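Local coordinates for ParA (Salmonella enterica subsp. enterica serovar Newport str. SL317, PDB 3EZ9), which probably binds and hydrolyses ATP to drive the partition of plasmid copies into daughter cells, and probably binds DNA through its helix-turn-helix domain, at the interface of chains A and B. Residues are numbered along the deposited sequence; one frame, centred on the assembly and turned at random. Chains: chain A/B, ParA.

Contact 1: the interface of chains A and B. Residues chain A 284-285, 288-289, 292; chain B 17, 20-21, 24.
Helix 281-292 of chain A meets the end of helix 10-20 and the 3-10 turn 21-24 of chain B. The patch is mostly apolar and joins the N-terminal region of one ParA subunit to the AAA domain of the other. A:Leu288 sits in the middle, and its two methyl branches reach different partners. CD1 of A:Leu288 touches CD2 of B:Leu20 at 3.4 Å, and the two side chains cross at about a right angle. The other branch, CD2 of A:Leu288, meets the CB methyl of B:Ala17 at 3.4 Å. B:Leu21 runs alongside A:Leu288 in the opposite direction, with its CD2 3.8 Å from CB of A:Leu288. The same methyl of B:Leu21 also reaches the imidazole ND1 of A:His285. B:Leu20 has CG anti to its backbone N (chi1 -171°), which turns the CD2 branch toward chain A. There CD2 of B:Leu20 also meets the ring atom CE2 of A:Phe284 at 4.0 Å. B:Met24 lies over one face of the A:His285 imidazole, near the rim. Its sulfur SD is the atom above the ring, and its CG is 3.7 Å from CE1 of A:His285.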
ATOM      1  N   PHE A 284       2.448  -5.596 -12.664  1.00 95.63           N
ATOM      2  CA  PHE A 284       2.263  -6.957 -13.132  1.00 97.11           C
ATOM      3  C   PHE A 284       3.292  -7.888 -12.490  1.00 97.80           C
ATOM      4  O   PHE A 284       3.018  -9.066 -12.275  1.00100.04           O
ATOM      5  CB  PHE A 284       2.401  -6.999 -14.652  1.00 99.96           C
ATOM      6  CG  PHE A 284       2.083  -8.330 -15.258  1.00104.58           C
ATOM      7  CD1 PHE A 284       0.768  -8.747 -15.392  1.00105.16           C
ATOM      8  CD2 PHE A 284       3.103  -9.164 -15.717  1.00109.12           C
ATOM      9  CE1 PHE A 284       0.464  -9.978 -15.977  1.00107.03           C
ATOM     10  CE2 PHE A 284       2.812 -10.399 -16.303  1.00111.53           C
ATOM     11  CZ  PHE A 284       1.486 -10.804 -16.434  1.00110.19           C
ATOM     12  N   HIS A 285       4.475  -7.366 -12.184  1.00 99.97           N
ATOM     13  CA  HIS A 285       5.513  -8.187 -11.569  1.00100.83           C
ATOM     14  C   HIS A 285       5.278  -8.366 -10.080  1.00 95.15           C
ATOM     15  O   HIS A 285       5.643  -9.392  -9.517  1.00 92.86           O
ATOM     16  CB  HIS A 285       6.900  -7.581 -11.803  1.00113.20           C
ATOM     17  CG  HIS A 285       7.483  -7.906 -13.143  1.00124.95           C
ATOM     18  ND1 HIS A 285       7.758  -9.197 -13.544  1.00129.45           N
ATOM     19  CD2 HIS A 285       7.840  -7.109 -14.180  1.00128.62           C
ATOM     20  CE1 HIS A 285       8.257  -9.181 -14.767  1.00131.62           C
ATOM     21  NE2 HIS A 285       8.318  -7.925 -15.175  1.00129.00           N
ATOM     22  N   LEU A 288       2.781 -11.018  -9.832  1.00 74.27           N
ATOM     23  CA  LEU A 288       3.466 -12.271 -10.144  1.00 74.16           C
ATOM     24  C   LEU A 288       4.292 -12.792  -8.968  1.00 75.39           C
ATOM     25  O   LEU A 288       4.296 -13.993  -8.681  1.00 74.75           O
ATOM     26  CB  LEU A 288       4.360 -12.101 -11.367  1.00 76.39           C
ATOM     27  CG  LEU A 288       3.660 -12.328 -12.703  1.00 75.62           C
ATOM     28  CD1 LEU A 288       4.586 -11.999 -13.856  1.00 82.19           C
ATOM     29  CD2 LEU A 288       3.241 -13.771 -12.776  1.00 76.30           C
ATOM     30  N   LYS A 289       5.004 -11.895  -8.294  1.00 76.91           N
ATOM     31  CA  LYS A 289       5.793 -12.299  -7.141  1.00 75.87           C
ATOM     32  C   LYS A 289       4.836 -12.736  -6.025  1.00 71.26           C
ATOM     33  O   LYS A 289       5.065 -13.747  -5.351  1.00 61.58           O
ATOM     34  CB  LYS A 289       6.695 -11.146  -6.666  1.00 75.35           C
ATOM     35  CG  LYS A 289       8.127 -11.286  -7.119  1.00 77.28           C
ATOM     36  CD  LYS A 289       8.569 -10.124  -7.996  1.00 88.78           C
ATOM     37  CE  LYS A 289       8.939  -8.865  -7.192  1.00 87.46           C
ATOM     38  NZ  LYS A 289       9.526  -7.784  -8.072  1.00 84.12           N
ATOM     39  N   THR A 292       3.474 -15.969  -6.611  1.00 62.78           N
ATOM     40  CA  THR A 292       4.484 -17.002  -6.512  1.00 61.53           C
ATOM     41  C   THR A 292       4.728 -17.458  -5.095  1.00 57.21           C
ATOM     42  O   THR A 292       5.364 -18.487  -4.871  1.00 56.85           O
ATOM     43  CB  THR A 292       5.811 -16.561  -7.171  1.00 59.81           C
ATOM     44  OG1 THR A 292       6.510 -17.727  -7.605  1.00 69.67           O
ATOM     45  CG2 THR A 292       6.683 -15.800  -6.211  1.00 55.05           C
TER
ATOM     46  N   ALA B  17       3.821 -18.658 -12.704  1.00 67.71           N
ATOM     47  CA  ALA B  17       4.161 -17.262 -12.426  1.00 61.31           C
ATOM     48  C   ALA B  17       5.675 -17.083 -12.277  1.00 63.99           C
ATOM     49  O   ALA B  17       6.261 -16.152 -12.824  1.00 52.20           O
ATOM     50  CB  ALA B  17       3.464 -16.805 -11.162  1.00 57.17           C
ATOM     51  N   LEU B  20       7.306 -17.292 -15.558  1.00 94.40           N
ATOM     52  CA  LEU B  20       7.198 -16.088 -16.378  1.00 95.50           C
ATOM     53  C   LEU B  20       8.044 -15.033 -15.687  1.00 97.38           C
ATOM     54  O   LEU B  20       8.381 -14.022 -16.268  1.00 99.30           O
ATOM     55  CB  LEU B  20       5.753 -15.590 -16.498  1.00 97.53           C
ATOM     56  CG  LEU B  20       5.485 -14.461 -17.512  1.00 96.72           C
ATOM     57  CD1 LEU B  20       4.063 -14.582 -17.965  1.00 98.95           C
ATOM     58  CD2 LEU B  20       5.710 -13.074 -16.926  1.00 99.59           C
ATOM     59  N   LEU B  21       8.400 -15.248 -14.426  1.00 99.42           N
ATOM     60  CA  LEU B  21       9.250 -14.252 -13.779  1.00 98.10           C
ATOM     61  C   LEU B  21      10.616 -14.387 -14.390  1.00101.02           C
ATOM     62  O   LEU B  21      11.459 -13.515 -14.221  1.00101.50           O
ATOM     63  CB  LEU B  21       9.335 -14.462 -12.276  1.00 92.15           C
ATOM     64  CG  LEU B  21       8.136 -13.836 -11.603  1.00 87.65           C
ATOM     65  CD1 LEU B  21       8.153 -14.261 -10.157  1.00 91.97           C
ATOM     66  CD2 LEU B  21       8.172 -12.325 -11.777  1.00 77.31           C
ATOM     67  N   MET B  24      11.597 -12.192 -17.123  1.00140.74           N
ATOM     68  CA  MET B  24      12.109 -10.916 -16.623  1.00146.57           C
ATOM     69  C   MET B  24      13.394 -10.292 -17.140  1.00148.03           C
ATOM     70  O   MET B  24      13.541  -9.087 -17.015  1.00150.77           O
ATOM     71  CB  MET B  24      12.178 -10.929 -15.090  1.00151.79           C
ATOM     72  CG  MET B  24      11.894  -9.562 -14.461  1.00157.38           C
ATOM     73  SD  MET B  24      11.829  -9.565 -12.647  1.00164.79           S
ATOM     74  CE  MET B  24      13.229  -8.464 -12.193  1.00157.85           C
TER

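Contact 2: the interface of chains A and B. Residues chain A 291-292, 294-295, 298; chain B 10-11, 14.
The first turns of helix 10-20 of chain B run roughly antiparallel to helix 294-303 of chain A, beside the break where helix 281-292 of chain A ends. The chain B residues, B:Val10, B:Gly11 and B:Ala14, are small, so the backbones can come close. A:Pro295, in the first turn of its helix, gives the main surface from chain A. Its ring turns CG toward chain B, where CG of A:Pro295 meets the CB methyl of B:Ala14 at 3.6 Å. The ring carbon CD of A:Pro295 lies 3.8 Å from the same CB of B:Ala14, so one flank of the proline rests on the alanine. B:Gly11 has no side chain, and CA of B:Gly11 lies 4.0 Å from CG of A:Pro295. Glycine and alanine thus give the proline a low surface to pack on. B:Val10, at the start of its helix, covers A:Leu294. The two side chains cross at about a right angle. The CG1 branch of B:Val10 stands anti to the backbone N (chi1 158°), and this points it at chain A. CG1 of B:Val10 lies 3.7 Å from CB of A:Leu294 and 3.8 Å from the methyl CD1 of the same leucine. A:Leu298, one turn on, only borders the valine. At the other end, the CB methyl of B:Ala14 approaches the backbone O of A:Leu291 at 3.6 Å.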
ATOM      1  N   LEU A 291       1.707 -13.921  -6.260  1.00 58.21           N
ATOM      2  CA  LEU A 291       1.170 -15.226  -6.585  1.00 61.87           C
ATOM      3  C   LEU A 291       2.213 -16.306  -6.409  1.00 62.13           C
ATOM      4  O   LEU A 291       1.891 -17.439  -6.076  1.00 70.04           O
ATOM      5  CB  LEU A 291       0.660 -15.264  -8.024  1.00 56.62           C
ATOM      6  CG  LEU A 291      -0.514 -14.337  -8.306  1.00 61.49           C
ATOM      7  CD1 LEU A 291      -0.884 -14.392  -9.777  1.00 53.32           C
ATOM      8  CD2 LEU A 291      -1.677 -14.733  -7.414  1.00 54.04           C
ATOM      9  N   THR A 292       3.474 -15.969  -6.611  1.00 62.78           N
ATOM     10  CA  THR A 292       4.484 -17.002  -6.512  1.00 61.53           C
ATOM     11  C   THR A 292       4.728 -17.458  -5.095  1.00 57.21           C
ATOM     12  O   THR A 292       5.364 -18.487  -4.871  1.00 56.85           O
ATOM     13  CB  THR A 292       5.811 -16.561  -7.171  1.00 59.81           C
ATOM     14  OG1 THR A 292       6.510 -17.727  -7.605  1.00 69.67           O
ATOM     15  CG2 THR A 292       6.683 -15.800  -6.211  1.00 55.05           C
ATOM     16  N   LEU A 294       2.004 -17.765  -2.673  1.00 52.62           N
ATOM     17  CA  LEU A 294       0.849 -18.329  -2.001  1.00 45.14           C
ATOM     18  C   LEU A 294       1.079 -19.757  -1.545  1.00 48.50           C
ATOM     19  O   LEU A 294       0.666 -20.157  -0.458  1.00 51.93           O
ATOM     20  CB  LEU A 294      -0.378 -18.283  -2.904  1.00 41.91           C
ATOM     21  CG  LEU A 294      -0.990 -16.915  -3.184  1.00 45.18           C
ATOM     22  CD1 LEU A 294      -2.155 -17.069  -4.147  1.00 48.49           C
ATOM     23  CD2 LEU A 294      -1.449 -16.288  -1.886  1.00 41.23           C
ATOM     24  N   PRO A 295       1.752 -20.558  -2.364  1.00 47.14           N
ATOM     25  CA  PRO A 295       1.915 -21.919  -1.842  1.00 45.60           C
ATOM     26  C   PRO A 295       2.487 -21.985  -0.429  1.00 48.30           C
ATOM     27  O   PRO A 295       1.938 -22.673   0.413  1.00 50.25           O
ATOM     28  CB  PRO A 295       2.800 -22.593  -2.894  1.00 37.98           C
ATOM     29  CG  PRO A 295       2.339 -21.893  -4.186  1.00 39.06           C
ATOM     30  CD  PRO A 295       2.228 -20.434  -3.756  1.00 45.99           C
ATOM     31  N   LEU A 298      -0.059 -21.379   2.106  1.00 56.24           N
ATOM     32  CA  LEU A 298      -1.007 -22.429   2.379  1.00 57.58           C
ATOM     33  C   LEU A 298      -0.348 -23.446   3.312  1.00 61.30           C
ATOM     34  O   LEU A 298      -0.979 -23.964   4.234  1.00 61.89           O
ATOM     35  CB  LEU A 298      -1.459 -23.093   1.078  1.00 52.13           C
ATOM     36  CG  LEU A 298      -2.215 -22.151   0.130  1.00 60.29           C
ATOM     37  CD1 LEU A 298      -2.527 -22.854  -1.164  1.00 65.68           C
ATOM     38  CD2 LEU A 298      -3.487 -21.661   0.775  1.00 60.47           C
TER
ATOM     39  N   VAL B  10      -3.523 -23.514  -7.192  1.00 77.53           N
ATOM     40  CA  VAL B  10      -2.958 -22.214  -6.906  1.00 71.83           C
ATOM     41  C   VAL B  10      -1.461 -22.478  -7.080  1.00 75.96           C
ATOM     42  O   VAL B  10      -0.704 -21.598  -7.524  1.00 74.47           O
ATOM     43  CB  VAL B  10      -3.256 -21.765  -5.445  1.00 67.70           C
ATOM     44  CG1 VAL B  10      -2.261 -20.728  -5.000  1.00 66.91           C
ATOM     45  CG2 VAL B  10      -4.630 -21.178  -5.350  1.00 55.12           C
ATOM     46  N   GLY B  11      -1.052 -23.707  -6.746  1.00 67.95           N
ATOM     47  CA  GLY B  11       0.339 -24.077  -6.871  1.00 60.70           C
ATOM     48  C   GLY B  11       0.724 -24.050  -8.332  1.00 62.93           C
ATOM     49  O   GLY B  11       1.855 -23.728  -8.698  1.00 65.23           O
ATOM     50  N   ALA B  14       1.166 -20.545  -9.517  1.00 62.20           N
ATOM     51  CA  ALA B  14       2.426 -20.129  -8.918  1.00 57.66           C
ATOM     52  C   ALA B  14       3.595 -20.620  -9.760  1.00 64.36           C
ATOM     53  O   ALA B  14       4.486 -19.842 -10.098  1.00 67.25           O
ATOM     54  CB  ALA B  14       2.542 -20.680  -7.522  1.00 56.14           C
TER

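Contact 3: the interface of chains A and B. Residues chain A 21, 24, 27, 30; chain B 281, 285.
This is a polar side of a two-fold symmetric dimer interface of a ParA partition ATPase, in which the N-terminal arm of one chain reaches over the AAA domain of the other. Here this exchange probably contributes to holding the two subunits of the deposited dimer together. The arm brings the 3-10 turn 21-24 and helix 25-35 of chain A to helix 281-292 of chain B. B:His285 donates a hydrogen bond. Its imidazole NE2 meets the carboxylate OD2 of A:Asp27 at 3.2 Å, and the bond is nearly straight (166° at H). The oxygen lies in the ring plane, at the edge of the imidazole. The carboxylate is turned almost square to the ring (89° between planes). The donor stands well above the carboxylate plane, an unfavourable approach to the acceptor although the bond is straight at H. A:Asp27 has CG beside its backbone N and anti to the carbonyl carbon (chi1 -46°), which brings OD2 to the NE2 edge of the imidazole. The nearby carboxylate could favour a protonated imidazole. B:Gln281 extends from one turn earlier toward both A:Asp27 and A:Asp30. Its amide NE2 is near OD2 of A:Asp27, but the N-H points away and no hydrogen bond forms. The amide OE1 of B:Gln281 lies 2.9 Å from OD2 of A:Asp30. As modelled this is a clash of two acceptors, from which nothing follows, and the amide orientation is uncertain at this resolution.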
ATOM      1  N   LEU A  21      -8.622  16.012  13.433  1.00 99.42           N
ATOM      2  CA  LEU A  21      -9.452  14.950  12.872  1.00 98.10           C
ATOM      3  C   LEU A  21     -10.874  15.274  13.238  1.00101.02           C
ATOM      4  O   LEU A  21     -11.802  14.696  12.686  1.00101.50           O
ATOM      5  CB  LEU A  21      -9.080  13.582  13.419  1.00 92.15           C
ATOM      6  CG  LEU A  21      -7.901  13.028  12.653  1.00 87.65           C
ATOM      7  CD1 LEU A  21      -7.435  11.787  13.372  1.00 91.97           C
ATOM      8  CD2 LEU A  21      -8.299  12.762  11.209  1.00 77.31           C
ATOM      9  N   MET A  24     -12.998  17.018  10.851  1.00140.74           N
ATOM     10  CA  MET A  24     -13.610  16.087   9.903  1.00146.57           C
ATOM     11  C   MET A  24     -15.088  16.128   9.556  1.00148.03           C
ATOM     12  O   MET A  24     -15.445  15.645   8.493  1.00150.77           O
ATOM     13  CB  MET A  24     -13.255  14.640  10.269  1.00151.79           C
ATOM     14  CG  MET A  24     -13.103  13.728   9.047  1.00157.38           C
ATOM     15  SD  MET A  24     -12.548  12.042   9.428  1.00164.79           S
ATOM     16  CE  MET A  24     -13.970  11.017   8.876  1.00157.85           C
ATOM     17  N   ASP A  27     -15.616  17.188   6.378  1.00156.91           N
ATOM     18  CA  ASP A  27     -15.187  16.247   5.341  1.00158.65           C
ATOM     19  C   ASP A  27     -16.152  15.063   5.100  1.00158.43           C
ATOM     20  O   ASP A  27     -16.147  14.467   4.023  1.00156.70           O
ATOM     21  CB  ASP A  27     -13.789  15.725   5.690  1.00160.57           C
ATOM     22  CG  ASP A  27     -12.850  16.845   6.117  1.00163.99           C
ATOM     23  OD1 ASP A  27     -13.053  17.393   7.219  1.00164.98           O
ATOM     24  OD2 ASP A  27     -11.923  17.187   5.348  1.00166.38           O
ATOM     25  N   ASP A  30     -18.116  15.374   2.255  1.00162.27           N
ATOM     26  CA  ASP A  30     -17.331  15.216   1.038  1.00164.18           C
ATOM     27  C   ASP A  30     -17.461  13.769   0.546  1.00165.94           C
ATOM     28  O   ASP A  30     -17.316  13.489  -0.649  1.00165.35           O
ATOM     29  CB  ASP A  30     -15.863  15.554   1.315  1.00163.13           C
ATOM     30  CG  ASP A  30     -14.980  15.377   0.092  1.00163.99           C
ATOM     31  OD1 ASP A  30     -14.752  14.220  -0.322  1.00163.87           O
ATOM     32  OD2 ASP A  30     -14.520  16.397  -0.457  1.00165.18           O
TER
ATOM     33  N   GLN B 281      -7.081  15.504  -0.052  1.00107.31           N
ATOM     34  CA  GLN B 281      -7.859  15.507   1.195  1.00111.19           C
ATOM     35  C   GLN B 281      -8.164  14.069   1.634  1.00111.84           C
ATOM     36  O   GLN B 281      -8.505  13.805   2.791  1.00107.61           O
ATOM     37  CB  GLN B 281      -9.181  16.265   1.007  1.00115.51           C
ATOM     38  CG  GLN B 281     -10.038  16.344   2.275  1.00121.63           C
ATOM     39  CD  GLN B 281     -11.450  16.871   2.027  1.00123.46           C
ATOM     40  OE1 GLN B 281     -12.212  16.294   1.251  1.00125.60           O
ATOM     41  NE2 GLN B 281     -11.804  17.964   2.695  1.00123.26           N
ATOM     42  N   HIS B 285      -5.976  12.536   5.467  1.00 99.97           N
ATOM     43  CA  HIS B 285      -6.612  11.971   6.653  1.00100.83           C
ATOM     44  C   HIS B 285      -5.948  10.674   7.080  1.00 95.15           C
ATOM     45  O   HIS B 285      -5.923  10.356   8.264  1.00 92.86           O
ATOM     46  CB  HIS B 285      -8.104  11.731   6.411  1.00113.20           C
ATOM     47  CG  HIS B 285      -8.949  12.956   6.582  1.00124.95           C
ATOM     48  ND1 HIS B 285      -9.046  13.633   7.780  1.00129.45           N
ATOM     49  CD2 HIS B 285      -9.733  13.630   5.706  1.00128.62           C
ATOM     50  CE1 HIS B 285      -9.851  14.670   7.634  1.00131.62           C
ATOM     51  NE2 HIS B 285     -10.282  14.690   6.385  1.00129.00           N
TER

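Contact 4: the interface of chains A and B. Residues chain A 213-214, 217; chain B 260, 300.
Two kinds of interaction bring helix 212-217 of chain A against chain B: a close approach of A:Ser217 to B:Asp260, with no hydrogen bond, and an edge contact between A:Phe214 and B:Gln300. In the first, B:Asp260 lies in the loop just before helix 261-269 and turns a face of its carboxylate to the A:Ser217 hydroxyl. The oxygen OG of A:Ser217 sits over that face, almost straight above CG of B:Asp260 at 3.0 Å. It is 3.2 Å from the carboxylate OD2 of B:Asp260 and 3.5 Å from OD1 of the same acid. The geometry does not make a hydrogen bond, and so close an approach is doubtful at 2.8 Å resolution. The polar bond is instead made inside chain A. OG of A:Ser217 donates to the backbone O of A:Gly213, one helical turn back, at 2.6 Å. The donor is tilted 25° from the carbonyl plane. A:Ser217 has OG beside its own backbone N (chi1 -65°), and this aims the hydroxyl back along the helix. The bond fixes the rotation of the hydroxyl. B:Asp260 buries more surface here than any other residue of the patch. On the aromatic side, B:Gln300 of helix 294-303 extends its side chain toward chain A. Ring and amide planes are 55° apart, so the two groups do not stack. The amide oxygen OE1 of B:Gln300 comes in at the ring edge of A:Phe214, in the ring plane, 3.8 Å from CD2 of A:Phe214.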
ATOM      1  N   GLY A 213      -4.067  -3.044  13.418  1.00 61.50           N
ATOM      2  CA  GLY A 213      -2.651  -3.325  13.293  1.00 67.66           C
ATOM      3  C   GLY A 213      -2.087  -3.948  14.557  1.00 64.77           C
ATOM      4  O   GLY A 213      -1.243  -4.845  14.502  1.00 59.05           O
ATOM      5  N   PHE A 214      -2.557  -3.464  15.701  1.00 65.39           N
ATOM      6  CA  PHE A 214      -2.105  -3.982  16.989  1.00 71.31           C
ATOM      7  C   PHE A 214      -2.586  -5.418  17.206  1.00 71.16           C
ATOM      8  O   PHE A 214      -1.859  -6.236  17.778  1.00 76.42           O
ATOM      9  CB  PHE A 214      -2.606  -3.084  18.126  1.00 70.43           C
ATOM     10  CG  PHE A 214      -2.335  -1.608  17.903  1.00 74.73           C
ATOM     11  CD1 PHE A 214      -3.263  -0.803  17.242  1.00 74.29           C
ATOM     12  CD2 PHE A 214      -1.141  -1.029  18.336  1.00 75.68           C
ATOM     13  CE1 PHE A 214      -3.010   0.560  17.012  1.00 69.84           C
ATOM     14  CE2 PHE A 214      -0.876   0.330  18.109  1.00 79.83           C
ATOM     15  CZ  PHE A 214      -1.817   1.125  17.445  1.00 75.38           C
ATOM     16  N   SER A 217      -0.830  -7.863  14.932  1.00 82.85           N
ATOM     17  CA  SER A 217       0.520  -8.018  15.488  1.00 84.79           C
ATOM     18  C   SER A 217       0.630  -9.016  16.619  1.00 81.71           C
ATOM     19  O   SER A 217       1.536  -9.850  16.620  1.00 78.29           O
ATOM     20  CB  SER A 217       1.037  -6.670  15.967  1.00 90.22           C
ATOM     21  OG  SER A 217       1.182  -5.792  14.869  1.00105.71           O
TER
ATOM     22  N   ASP B 260       4.830  -4.091  12.177  1.00 92.96           N
ATOM     23  CA  ASP B 260       4.956  -3.558  13.504  1.00 84.41           C
ATOM     24  C   ASP B 260       6.294  -3.911  14.103  1.00 76.62           C
ATOM     25  O   ASP B 260       6.951  -3.045  14.648  1.00 78.05           O
ATOM     26  CB  ASP B 260       3.777  -4.006  14.358  1.00 87.42           C
ATOM     27  CG  ASP B 260       2.532  -3.215  14.032  1.00 84.01           C
ATOM     28  OD1 ASP B 260       2.086  -2.421  14.888  1.00 78.89           O
ATOM     29  OD2 ASP B 260       2.019  -3.394  12.916  1.00 89.61           O
ATOM     30  N   GLN B 300       4.871   0.704  23.238  1.00 56.77           N
ATOM     31  CA  GLN B 300       5.222  -0.711  23.156  1.00 60.50           C
ATOM     32  C   GLN B 300       6.734  -0.882  23.344  1.00 60.00           C
ATOM     33  O   GLN B 300       7.197  -1.887  23.897  1.00 58.95           O
ATOM     34  CB  GLN B 300       4.768  -1.319  21.825  1.00 60.74           C
ATOM     35  CG  GLN B 300       3.271  -1.603  21.763  1.00 64.34           C
ATOM     36  CD  GLN B 300       2.916  -2.580  20.662  1.00 72.14           C
ATOM     37  OE1 GLN B 300       1.786  -2.613  20.178  1.00 81.63           O
ATOM     38  NE2 GLN B 300       3.885  -3.395  20.265  1.00 82.53           N
TER

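Contact 1 and contact 2 are neighbours, with centres about 12 Å apart, and they share A:Thr292. Helix 10-20 of chain B serves both. Helix 281-292 serves contacts 1 and 2 from chain A and contact 3 from chain B. Contact 3 lies about 38 Å from contact 1, yet it uses A:Leu21, A:Met24 and B:His285, the twins of B:Leu21, B:Met24 and A:His285 in contact 1. The two are largely one region taken from the two halves of the dimer, which makes the exchange reciprocal. Helix 294-303 links contact 2 to contact 4 from opposite chains, about 27 Å apart. Contact 4 is about 25 Å from contact 3.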